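Peptide ABC transporter, peptide-binding protein (Thermus thermophilus, PDB 2D5W) binds oligopeptides between its lobes and probably delivers them to an ABC transporter for uptake across the membrane. Local coordinates at residues R130-D133 with A134-T138; L275-D278 with Q279-P283; A444-A448 with D449-Q453; V519-D523 with P524-K528. All coordinates share one frame; numbering follows the deposited sequence.

Contact 1: residues R130-D133 with A134-T138; sequences RIKD and ARNFT
OD1 of Asp133 takes two backbone N-H groups of the turn, those of Arg135 and, weakly, Asn136: Arg135 N lies 2.9 Å from Asp133 OD1 on its anti lone pair, closing an Asx turn. Asp133 OD2 accepts Asn136 ND2 at 3.0 Å through its syn lone pair, the acceptor lying close to the amide plane although carboxylate and amide are turned 75° apart; Asn136 OD1 is bonded to the Thr86 hydroxyl. Asp133 CG stands between its own backbone N and carbonyl carbon (chi1 53°), which swings the carboxylate over the turn. A short acidic side chain suits this place because it can bind turn amides and the asparagine amide together. Lys132 N donates to Asn136 O at 2.9 Å.

Further along the beta hairpin, Arg130 and Thr138 form an antiparallel hydrogen-bonded pair, and Ile131 CD1 rests 3.8 Å from Phe137 CB on the sheet face bearing the phenyl ring. Arg130 and Thr138 lie on the other face, where Glu82 forms a salt bridge with Arg130 and Asp84 binds the Thr138 hydroxyl. Strand 127-131 is outermost in a four-stranded antiparallel sheet; strand 136-141 lies inside it, against strand 78-86, and Phe137 packs on helix 101-112.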
loop_
_atom_site.group_PDB
_atom_site.type_symbol
_atom_site.label_atom_id
_atom_site.label_comp_id
_atom_site.label_asym_id
_atom_site.label_seq_id
_atom_site.Cartn_x
_atom_site.Cartn_y
_atom_site.Cartn_z
ATOM N N ARG A 130 20.734 -17.449 2.261
ATOM C CA ARG A 130 21.760 -18.405 2.657
ATOM C C ARG A 130 21.982 -18.160 4.145
ATOM O O ARG A 130 22.209 -17.025 4.561
ATOM C CB ARG A 130 23.050 -18.154 1.871
ATOM C CG ARG A 130 24.185 -19.108 2.198
ATOM C CD ARG A 130 25.350 -18.878 1.254
ATOM N NE ARG A 130 25.804 -17.492 1.286
ATOM C CZ ARG A 130 26.660 -16.963 0.416
ATOM N NH1 ARG A 130 27.016 -15.691 0.527
ATOM N NH2 ARG A 130 27.157 -17.704 -0.565
ATOM N N ILE A 131 21.904 -19.219 4.944
ATOM C CA ILE A 131 22.072 -19.101 6.390
ATOM C C ILE A 131 23.470 -19.530 6.834
ATOM O O ILE A 131 23.886 -20.658 6.570
ATOM C CB ILE A 131 21.035 -19.979 7.132
ATOM C CG1 ILE A 131 19.625 -19.697 6.604
ATOM C CG2 ILE A 131 21.111 -19.724 8.628
ATOM C CD1 ILE A 131 19.158 -18.270 6.787
ATOM N N LYS A 132 24.189 -18.638 7.511
ATOM C CA LYS A 132 25.538 -18.946 7.991
ATOM C C LYS A 132 25.504 -19.551 9.395
ATOM O O LYS A 132 26.149 -20.565 9.663
ATOM C CB LYS A 132 26.403 -17.681 8.005
ATOM C CG LYS A 132 27.804 -17.894 8.566
ATOM C CD LYS A 132 28.585 -16.590 8.631
ATOM C CE LYS A 132 29.955 -16.790 9.262
ATOM N NZ LYS A 132 30.790 -17.748 8.487
ATOM N N ASP A 133 24.767 -18.907 10.294
ATOM C CA ASP A 133 24.614 -19.379 11.665
ATOM C C ASP A 133 23.305 -18.828 12.222
ATOM O O ASP A 133 22.502 -18.271 11.470
ATOM C CB ASP A 133 25.816 -18.969 12.536
ATOM C CG ASP A 133 26.108 -17.485 12.485
ATOM O OD1 ASP A 133 25.208 -16.685 12.811
ATOM O OD2 ASP A 133 27.248 -17.117 12.127
ATOM N N ALA A 134 23.089 -18.968 13.525
ATOM C CA ALA A 134 21.846 -18.513 14.136
ATOM C C ALA A 134 21.528 -17.031 13.970
ATOM O O ALA A 134 20.363 -16.634 14.072
ATOM C CB ALA A 134 21.832 -18.880 15.616
ATOM N N ARG A 135 22.535 -16.205 13.709
ATOM C CA ARG A 135 22.275 -14.779 13.561
ATOM C C ARG A 135 22.871 -14.114 12.328
ATOM O O ARG A 135 22.764 -12.902 12.159
ATOM C CB ARG A 135 22.699 -14.046 14.836
ATOM C CG ARG A 135 21.821 -14.451 16.016
ATOM C CD ARG A 135 22.136 -13.731 17.309
ATOM N NE ARG A 135 21.121 -14.043 18.314
ATOM C CZ ARG A 135 20.927 -15.247 18.846
ATOM N NH1 ARG A 135 19.967 -15.425 19.745
ATOM N NH2 ARG A 135 21.698 -16.268 18.503
ATOM N N ASN A 136 23.479 -14.905 11.455
ATOM C CA ASN A 136 24.061 -14.373 10.231
ATOM C C ASN A 136 23.430 -15.017 9.010
ATOM O O ASN A 136 23.377 -16.246 8.903
ATOM C CB ASN A 136 25.572 -14.621 10.197
ATOM C CG ASN A 136 26.348 -13.617 11.017
ATOM O OD1 ASN A 136 26.387 -12.432 10.690
ATOM N ND2 ASN A 136 26.978 -14.085 12.088
ATOM N N PHE A 137 22.923 -14.184 8.103
ATOM C CA PHE A 137 22.345 -14.680 6.864
ATOM C C PHE A 137 22.662 -13.731 5.719
ATOM O O PHE A 137 23.060 -12.583 5.936
ATOM C CB PHE A 137 20.827 -14.897 6.977
ATOM C CG PHE A 137 20.021 -13.636 7.156
ATOM C CD1 PHE A 137 19.899 -13.034 8.407
ATOM C CD2 PHE A 137 19.335 -13.085 6.079
ATOM C CE1 PHE A 137 19.098 -11.905 8.577
ATOM C CE2 PHE A 137 18.534 -11.959 6.238
ATOM C CZ PHE A 137 18.413 -11.369 7.487
ATOM N N THR A 138 22.489 -14.226 4.501
ATOM C CA THR A 138 22.765 -13.440 3.312
ATOM C C THR A 138 21.586 -13.501 2.359
ATOM O O THR A 138 21.092 -14.581 2.036
ATOM C CB THR A 138 24.012 -13.974 2.575
ATOM O OG1 THR A 138 25.141 -13.922 3.454
ATOM C CG2 THR A 138 24.306 -13.143 1.335
#

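Contact 2: residues L275-D278 with Q279-P283; sequences LTFD and QGRSP
Gln279 CG lies anti to its carbonyl carbon (chi1 -61°) and the chain then runs extended, carrying the amide back to Thr276, whose OG1 stands between its own backbone N and carbonyl carbon (chi1 54°). The result is a short, weakly bonded helical turn, 277-280, whose Gln279 side chain folds back on the backbone N-H of Thr276. Thr276 N donates to Gln279 OE1 at 2.9 Å, nearly straight, and meets a lone pair in the carbonyl plane. Glutamine suits the position, since its side chain is long enough to return to that N-H. OE1 also lies against Leu275 CB and Leu275 CD2, so this polar oxygen sits beside an apolar side chain that packs on helix 255-264.

The hydroxyl Thr276 OG1 donates to Asp278 OD2 at 2.6 Å, on the syn side and 30° out of the carboxylate plane. Thr276 O receives Gly280 N at 3.1 Å, while Gln279 N makes only a weak bond to it.

On another side of the turn Arg281 CD comes within 3.5 Å of Phe277 CE2, ring and guanidinium planes being 22° apart. Asp346 forms a salt bridge with the guanidinium. At the exit, Gln279 O is held twice by Ser282, the N-cap residue before helix 283-286: Ser282 N donates to it, and Ser282 OG reaches Gln279 O at 2.9 Å.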
loop_
_atom_site.group_PDB
_atom_site.type_symbol
_atom_site.label_atom_id
_atom_site.label_comp_id
_atom_site.label_asym_id
_atom_site.label_seq_id
_atom_site.Cartn_x
_atom_site.Cartn_y
_atom_site.Cartn_z
ATOM N N LEU A 275 -7.704 11.625 8.087
ATOM C CA LEU A 275 -8.400 12.753 7.479
ATOM C C LEU A 275 -7.901 13.032 6.074
ATOM O O LEU A 275 -6.755 12.735 5.740
ATOM C CB LEU A 275 -8.196 14.007 8.331
ATOM C CG LEU A 275 -8.546 13.901 9.815
ATOM C CD1 LEU A 275 -8.180 15.204 10.521
ATOM C CD2 LEU A 275 -10.026 13.592 9.975
ATOM N N THR A 276 -8.761 13.617 5.251
ATOM C CA THR A 276 -8.359 13.949 3.897
ATOM C C THR A 276 -7.834 15.387 3.869
ATOM O O THR A 276 -8.032 16.150 4.816
ATOM C CB THR A 276 -9.520 13.731 2.900
ATOM O OG1 THR A 276 -10.684 14.442 3.333
ATOM C CG2 THR A 276 -9.858 12.245 2.820
ATOM N N PHE A 277 -7.146 15.741 2.792
ATOM C CA PHE A 277 -6.524 17.056 2.641
ATOM C C PHE A 277 -7.427 18.240 2.984
ATOM O O PHE A 277 -7.034 19.140 3.735
ATOM C CB PHE A 277 -6.005 17.194 1.210
ATOM C CG PHE A 277 -5.065 18.346 1.002
ATOM C CD1 PHE A 277 -3.697 18.193 1.208
ATOM C CD2 PHE A 277 -5.542 19.579 0.576
ATOM C CE1 PHE A 277 -2.818 19.254 0.988
ATOM C CE2 PHE A 277 -4.671 20.645 0.353
ATOM C CZ PHE A 277 -3.307 20.481 0.559
ATOM N N ASP A 278 -8.629 18.240 2.422
ATOM C CA ASP A 278 -9.596 19.305 2.656
ATOM C C ASP A 278 -9.954 19.436 4.133
ATOM O O ASP A 278 -10.143 20.540 4.644
ATOM C CB ASP A 278 -10.864 19.047 1.834
ATOM C CG ASP A 278 -11.453 17.665 2.080
ATOM O OD1 ASP A 278 -12.641 17.581 2.458
ATOM O OD2 ASP A 278 -10.731 16.663 1.889
ATOM N N GLN A 279 -10.045 18.311 4.832
ATOM C CA GLN A 279 -10.391 18.354 6.245
ATOM C C GLN A 279 -9.267 18.964 7.073
ATOM O O GLN A 279 -9.517 19.687 8.039
ATOM C CB GLN A 279 -10.709 16.949 6.752
ATOM C CG GLN A 279 -11.884 16.304 6.045
ATOM C CD GLN A 279 -12.182 14.925 6.580
ATOM O OE1 GLN A 279 -11.323 14.041 6.565
ATOM N NE2 GLN A 279 -13.399 14.732 7.066
ATOM N N GLY A 280 -8.030 18.683 6.677
ATOM C CA GLY A 280 -6.883 19.208 7.395
ATOM C C GLY A 280 -6.802 20.720 7.367
ATOM O O GLY A 280 -6.180 21.327 8.239
ATOM N N ARG A 281 -7.419 21.341 6.366
ATOM C CA ARG A 281 -7.395 22.795 6.270
ATOM C C ARG A 281 -8.772 23.419 6.484
ATOM O O ARG A 281 -8.975 24.600 6.201
ATOM C CB ARG A 281 -6.804 23.228 4.920
ATOM C CG ARG A 281 -7.524 22.706 3.688
ATOM C CD ARG A 281 -6.572 22.650 2.486
ATOM N NE ARG A 281 -6.062 23.961 2.084
ATOM C CZ ARG A 281 -6.711 24.811 1.293
ATOM N NH1 ARG A 281 -6.168 25.983 0.986
ATOM N NH2 ARG A 281 -7.896 24.485 0.794
ATOM N N SER A 282 -9.713 22.630 6.998
ATOM C CA SER A 282 -11.060 23.132 7.253
ATOM C C SER A 282 -11.024 24.072 8.456
ATOM O O SER A 282 -10.264 23.859 9.401
ATOM C CB SER A 282 -12.030 21.972 7.520
ATOM O OG SER A 282 -11.755 21.319 8.749
ATOM N N PRO A 283 -11.853 25.124 8.442
ATOM C CA PRO A 283 -11.873 26.073 9.559
ATOM C C PRO A 283 -12.233 25.483 10.920
ATOM O O PRO A 283 -11.696 25.915 11.942
ATOM C CB PRO A 283 -12.872 27.135 9.094
ATOM C CG PRO A 283 -13.790 26.368 8.197
ATOM C CD PRO A 283 -12.838 25.500 7.414
#

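Contact 3: residues A444-A448 with D449-Q453; sequences AVVFA and DEFIQ
Phe451 reaches back over the preceding helical turn with its ring beside Val446. Phe451 CB lies 3.6 Å from Val445 O and close to Ala448 O. With CG anti to the backbone N (chi1 -172°), the ring is carried along the Val446 backbone: CG nears Val446 CA, and Phe451 CD2 comes 3.2 Å from Val446 O, which meets the ring at its edge, near the plane. Farther out, Phe451 CD2 is 3.9 Å from Val446 CB and CE2 approaches both that carbon and Val446 CG1, the two side chains lying alongside each other and pointing the same way. A flat aromatic group suits this position, where its edge can meet a carbonyl oxygen while the ring lies alongside a branched aliphatic chain.

Ile452 follows the next path back. Ile452 CB is 3.3 Å from Val446 O, CG2 lies near both the Ala448 and the Phe447 oxygens, and Ile452 CD1 reaches Phe447 CD2 at 4.1 Å. One face of the Phe447 ring is covered by Val446 CG2, over its centre.

The backbone bends at Ala448, the N-cap residue of helix 449-452. Ala448 O accepts Phe451 N at 2.9 Å, from above the carbonyl plane, and Ile452 N at 3.2 Å, nearly in line with C=O. A small residue fits this buried corner between two short helices.

Phe447 touches an apolar side chain of the bound peptide, placing this corner at the peptide site, and Asp449 forms a salt bridge with Arg190. Helices 443-446 and 449-452 pack on strands 401-410 and 463-469 through Val410, Phe464 and Phe466.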
loop_
_atom_site.group_PDB
_atom_site.type_symbol
_atom_site.label_atom_id
_atom_site.label_comp_id
_atom_site.label_asym_id
_atom_site.label_seq_id
_atom_site.Cartn_x
_atom_site.Cartn_y
_atom_site.Cartn_z
ATOM N N ALA A 444 -11.809 -2.353 5.041
ATOM C CA ALA A 444 -11.592 -3.737 5.463
ATOM C C ALA A 444 -12.272 -4.749 4.545
ATOM O O ALA A 444 -11.933 -5.935 4.562
ATOM C CB ALA A 444 -12.072 -3.923 6.897
ATOM N N VAL A 445 -13.235 -4.283 3.758
ATOM C CA VAL A 445 -13.947 -5.141 2.818
ATOM C C VAL A 445 -13.384 -5.024 1.401
ATOM O O VAL A 445 -12.979 -6.020 0.804
ATOM C CB VAL A 445 -15.459 -4.800 2.775
ATOM C CG1 VAL A 445 -16.142 -5.585 1.659
ATOM C CG2 VAL A 445 -16.107 -5.138 4.110
ATOM N N VAL A 446 -13.328 -3.806 0.869
ATOM C CA VAL A 446 -12.862 -3.625 -0.504
ATOM C C VAL A 446 -11.386 -3.898 -0.750
ATOM O O VAL A 446 -10.993 -4.210 -1.875
ATOM C CB VAL A 446 -13.213 -2.212 -1.051
ATOM C CG1 VAL A 446 -14.717 -1.990 -0.979
ATOM C CG2 VAL A 446 -12.467 -1.130 -0.279
ATOM N N PHE A 447 -10.566 -3.802 0.291
ATOM C CA PHE A 447 -9.138 -4.042 0.129
ATOM C C PHE A 447 -8.712 -5.452 0.535
ATOM O O PHE A 447 -7.522 -5.763 0.549
ATOM C CB PHE A 447 -8.337 -2.982 0.893
ATOM C CG PHE A 447 -8.536 -1.578 0.372
ATOM C CD1 PHE A 447 -8.560 -0.505 1.254
ATOM C CD2 PHE A 447 -8.704 -1.326 -0.992
ATOM C CE1 PHE A 447 -8.751 0.797 0.798
ATOM C CE2 PHE A 447 -8.894 -0.019 -1.460
ATOM C CZ PHE A 447 -8.917 1.039 -0.559
ATOM N N ALA A 448 -9.680 -6.298 0.877
ATOM C CA ALA A 448 -9.384 -7.689 1.213
ATOM C C ALA A 448 -9.164 -8.390 -0.129
ATOM O O ALA A 448 -9.811 -8.049 -1.130
ATOM C CB ALA A 448 -10.552 -8.320 1.958
ATOM N N ASP A 449 -8.258 -9.364 -0.150
ATOM C CA ASP A 449 -7.937 -10.082 -1.378
ATOM C C ASP A 449 -9.133 -10.562 -2.186
ATOM O O ASP A 449 -9.164 -10.400 -3.410
ATOM C CB ASP A 449 -7.000 -11.275 -1.088
ATOM C CG ASP A 449 -7.608 -12.323 -0.147
ATOM O OD1 ASP A 449 -7.026 -13.431 -0.080
ATOM O OD2 ASP A 449 -8.630 -12.068 0.525
ATOM N N GLU A 450 -10.125 -11.132 -1.509
ATOM C CA GLU A 450 -11.293 -11.669 -2.186
ATOM C C GLU A 450 -12.123 -10.641 -2.930
ATOM O O GLU A 450 -13.051 -10.998 -3.655
ATOM C CB GLU A 450 -12.155 -12.464 -1.204
ATOM C CG GLU A 450 -11.400 -13.638 -0.595
ATOM C CD GLU A 450 -12.310 -14.745 -0.106
ATOM O OE1 GLU A 450 -13.232 -14.457 0.685
ATOM O OE2 GLU A 450 -12.095 -15.908 -0.513
ATOM N N PHE A 451 -11.805 -9.363 -2.750
ATOM C CA PHE A 451 -12.506 -8.327 -3.494
ATOM C C PHE A 451 -11.546 -7.670 -4.484
ATOM O O PHE A 451 -11.650 -7.880 -5.690
ATOM C CB PHE A 451 -13.094 -7.243 -2.587
ATOM C CG PHE A 451 -13.982 -6.270 -3.325
ATOM C CD1 PHE A 451 -15.300 -6.602 -3.626
ATOM C CD2 PHE A 451 -13.486 -5.050 -3.772
ATOM C CE1 PHE A 451 -16.110 -5.736 -4.362
ATOM C CE2 PHE A 451 -14.291 -4.176 -4.510
ATOM C CZ PHE A 451 -15.602 -4.521 -4.804
ATOM N N ILE A 452 -10.587 -6.905 -3.971
ATOM C CA ILE A 452 -9.661 -6.183 -4.837
ATOM C C ILE A 452 -8.879 -7.042 -5.830
ATOM O O ILE A 452 -8.681 -6.631 -6.976
ATOM C CB ILE A 452 -8.682 -5.308 -3.990
ATOM C CG1 ILE A 452 -7.798 -4.460 -4.908
ATOM C CG2 ILE A 452 -7.834 -6.178 -3.083
ATOM C CD1 ILE A 452 -7.076 -3.333 -4.181
ATOM N N GLN A 453 -8.459 -8.232 -5.411
ATOM C CA GLN A 453 -7.685 -9.115 -6.276
ATOM C C GLN A 453 -8.514 -10.175 -7.002
ATOM O O GLN A 453 -7.992 -11.217 -7.397
ATOM C CB GLN A 453 -6.553 -9.758 -5.454
ATOM C CG GLN A 453 -5.445 -8.740 -5.139
ATOM C CD GLN A 453 -4.642 -9.021 -3.874
ATOM O OE1 GLN A 453 -3.778 -8.224 -3.501
ATOM N NE2 GLN A 453 -4.914 -10.138 -3.214
#

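Contact 4: residues V519-D523 with P524-K528; sequences VLEFD and PERRK
Residues Glu521 to Asp523 form a loop that turns into helix 524-541, with Glu521 and Arg527 facing each other at 5.3 Å between their CA atoms and Arg527 N donating to Asp523 O at 3.0 Å. Asp523 is the N-cap: Asp523 OD1 accepts Arg526 N at 2.9 Å, on the anti side and 16° out of the carboxylate plane, along a nearly straight bond. CG anti to the backbone N (chi1 176°) lets the carboxylate lean over the first turn. Its other oxygen, OD2, accepts a hydrogen bond from a water that in turn accepts from Glu525 N, so a second N-H of the helix start is met through solvent. The carboxylate, negative if ionised, would probably interact favourably with the partial positive charge at the helix start.

Arg527 folds back across the loop. Arg527 NH2 donates to Glu521 O at 2.8 Å, the oxygen lying in the guanidinium plane and the donor in the carbonyl plane. The same NH2 donates to a second water, which donates a hydrogen bond to Phe522 O. Pro524 CA lies against one face of the guanidinium. Arginine suits the place because one end group can reach a carbonyl of the loop and a water together.

Glu521 bends at chi2 so that Glu521 OE2 accepts Asp523 N at 3.0 Å through its anti lone pair, while Glu521 OE1 lies 3.3 Å from Arg526 CG. Arg526 sends its guanidinium onward to Gln529.

Aspartate at the N-cap followed by proline at N1, where a missing N-H costs no helical bond, is a classic helix start.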
loop_
_atom_site.group_PDB
_atom_site.type_symbol
_atom_site.label_atom_id
_atom_site.label_comp_id
_atom_site.label_asym_id
_atom_site.label_seq_id
_atom_site.Cartn_x
_atom_site.Cartn_y
_atom_site.Cartn_z
ATOM N N VAL A 519 14.289 -1.637 -14.349
ATOM C CA VAL A 519 14.635 -2.025 -12.986
ATOM C C VAL A 519 16.035 -2.617 -12.888
ATOM O O VAL A 519 16.597 -2.702 -11.796
ATOM C CB VAL A 519 13.607 -3.022 -12.385
ATOM C CG1 VAL A 519 12.244 -2.350 -12.269
ATOM C CG2 VAL A 519 13.519 -4.275 -13.231
ATOM N N LEU A 520 16.592 -3.018 -14.029
ATOM C CA LEU A 520 17.941 -3.578 -14.086
ATOM C C LEU A 520 18.961 -2.480 -14.365
ATOM O O LEU A 520 20.170 -2.730 -14.362
ATOM C CB LEU A 520 18.042 -4.617 -15.202
ATOM C CG LEU A 520 17.203 -5.889 -15.101
ATOM C CD1 LEU A 520 17.252 -6.625 -16.431
ATOM C CD2 LEU A 520 17.722 -6.771 -13.975
ATOM N N GLU A 521 18.476 -1.270 -14.627
ATOM C CA GLU A 521 19.362 -0.153 -14.928
ATOM C C GLU A 521 19.835 0.553 -13.670
ATOM O O GLU A 521 19.058 1.236 -13.001
ATOM C CB GLU A 521 18.657 0.855 -15.838
ATOM C CG GLU A 521 19.562 1.995 -16.267
ATOM C CD GLU A 521 20.828 1.492 -16.937
ATOM O OE1 GLU A 521 20.727 0.971 -18.067
ATOM O OE2 GLU A 521 21.918 1.603 -16.332
ATOM N N PHE A 522 21.113 0.400 -13.347
ATOM C CA PHE A 522 21.645 1.042 -12.157
ATOM C C PHE A 522 22.049 2.489 -12.381
ATOM O O PHE A 522 22.399 3.195 -11.437
ATOM C CB PHE A 522 22.800 0.222 -11.579
ATOM C CG PHE A 522 22.340 -0.997 -10.835
ATOM C CD1 PHE A 522 21.846 -2.102 -11.519
ATOM C CD2 PHE A 522 22.336 -1.015 -9.447
ATOM C CE1 PHE A 522 21.350 -3.209 -10.827
ATOM C CE2 PHE A 522 21.842 -2.112 -8.746
ATOM C CZ PHE A 522 21.348 -3.211 -9.437
ATOM N N ASP A 523 21.998 2.938 -13.632
ATOM C CA ASP A 523 22.305 4.330 -13.928
ATOM C C ASP A 523 20.986 5.089 -13.789
ATOM O O ASP A 523 20.021 4.808 -14.504
ATOM C CB ASP A 523 22.846 4.487 -15.346
ATOM C CG ASP A 523 23.069 5.936 -15.710
ATOM O OD1 ASP A 523 22.225 6.506 -16.432
ATOM O OD2 ASP A 523 24.080 6.512 -15.252
ATOM N N PRO A 524 20.927 6.063 -12.870
ATOM C CA PRO A 524 19.698 6.834 -12.660
ATOM C C PRO A 524 19.077 7.486 -13.892
ATOM O O PRO A 524 17.857 7.448 -14.069
ATOM C CB PRO A 524 20.112 7.864 -11.613
ATOM C CG PRO A 524 21.159 7.136 -10.827
ATOM C CD PRO A 524 21.971 6.473 -11.912
ATOM N N GLU A 525 19.904 8.086 -14.744
ATOM C CA GLU A 525 19.383 8.758 -15.928
ATOM C C GLU A 525 18.798 7.810 -16.966
ATOM O O GLU A 525 17.712 8.062 -17.490
ATOM C CB GLU A 525 20.463 9.629 -16.573
ATOM C CG GLU A 525 19.937 10.478 -17.722
ATOM C CD GLU A 525 18.706 11.282 -17.334
ATOM O OE1 GLU A 525 18.806 12.121 -16.413
ATOM O OE2 GLU A 525 17.638 11.071 -17.948
ATOM N N ARG A 526 19.501 6.724 -17.273
ATOM C CA ARG A 526 18.981 5.779 -18.253
ATOM C C ARG A 526 17.706 5.147 -17.706
ATOM O O ARG A 526 16.748 4.928 -18.442
ATOM C CB ARG A 526 20.013 4.691 -18.575
ATOM C CG ARG A 526 19.536 3.648 -19.589
ATOM C CD ARG A 526 19.010 4.307 -20.861
ATOM N NE ARG A 526 18.590 3.334 -21.868
ATOM C CZ ARG A 526 17.932 3.648 -22.979
ATOM N NH1 ARG A 526 17.590 2.703 -23.843
ATOM N NH2 ARG A 526 17.608 4.912 -23.224
ATOM N N ARG A 527 17.699 4.861 -16.408
ATOM C CA ARG A 527 16.529 4.273 -15.766
ATOM C C ARG A 527 15.335 5.213 -15.928
ATOM O O ARG A 527 14.233 4.782 -16.273
ATOM C CB ARG A 527 16.812 4.022 -14.281
ATOM C CG ARG A 527 15.643 3.421 -13.521
ATOM C CD ARG A 527 16.080 2.926 -12.155
ATOM N NE ARG A 527 16.494 3.993 -11.250
ATOM C CZ ARG A 527 17.705 4.097 -10.709
ATOM N NH1 ARG A 527 17.971 5.098 -9.882
ATOM N NH2 ARG A 527 18.660 3.223 -11.006
ATOM N N LYS A 528 15.565 6.499 -15.693
ATOM C CA LYS A 528 14.507 7.491 -15.832
ATOM C C LYS A 528 14.004 7.545 -17.279
ATOM O O LYS A 528 12.799 7.610 -17.517
ATOM C CB LYS A 528 15.013 8.871 -15.400
ATOM C CG LYS A 528 13.955 9.971 -15.446
ATOM C CD LYS A 528 14.549 11.340 -15.131
ATOM C CE LYS A 528 15.174 11.385 -13.746
ATOM N NZ LYS A 528 15.747 12.729 -13.450
HETATM O O HOH W 1 20.942 3.258 -9.189
HETATM O O HOH W 2 22.895 9.005 -14.399
#

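All four contacts are local, joining consecutive residues, and none touches another; contacts 2 and 3 come nearest, about 12 Å between nearest atoms. Contact 2 is buried and contact 4 lies on the surface, while contacts 1 and 3 are partly buried. Contact 1 closes a hairpin in an antiparallel sheet, whereas contacts 2, 3 and 4 concern short helices or helix starts. In contact 2 a glutamine amide folds back on a backbone N-H at a weakly bonded turn; in contact 4 an aspartate carboxylate, aided by water, caps helix 524-541; contact 3 instead relies on a backbone carbonyl and apolar packing close to the peptide. Contacts 1 and 2 lie on opposite sides of the chain's centre, as do contacts 3 and 4.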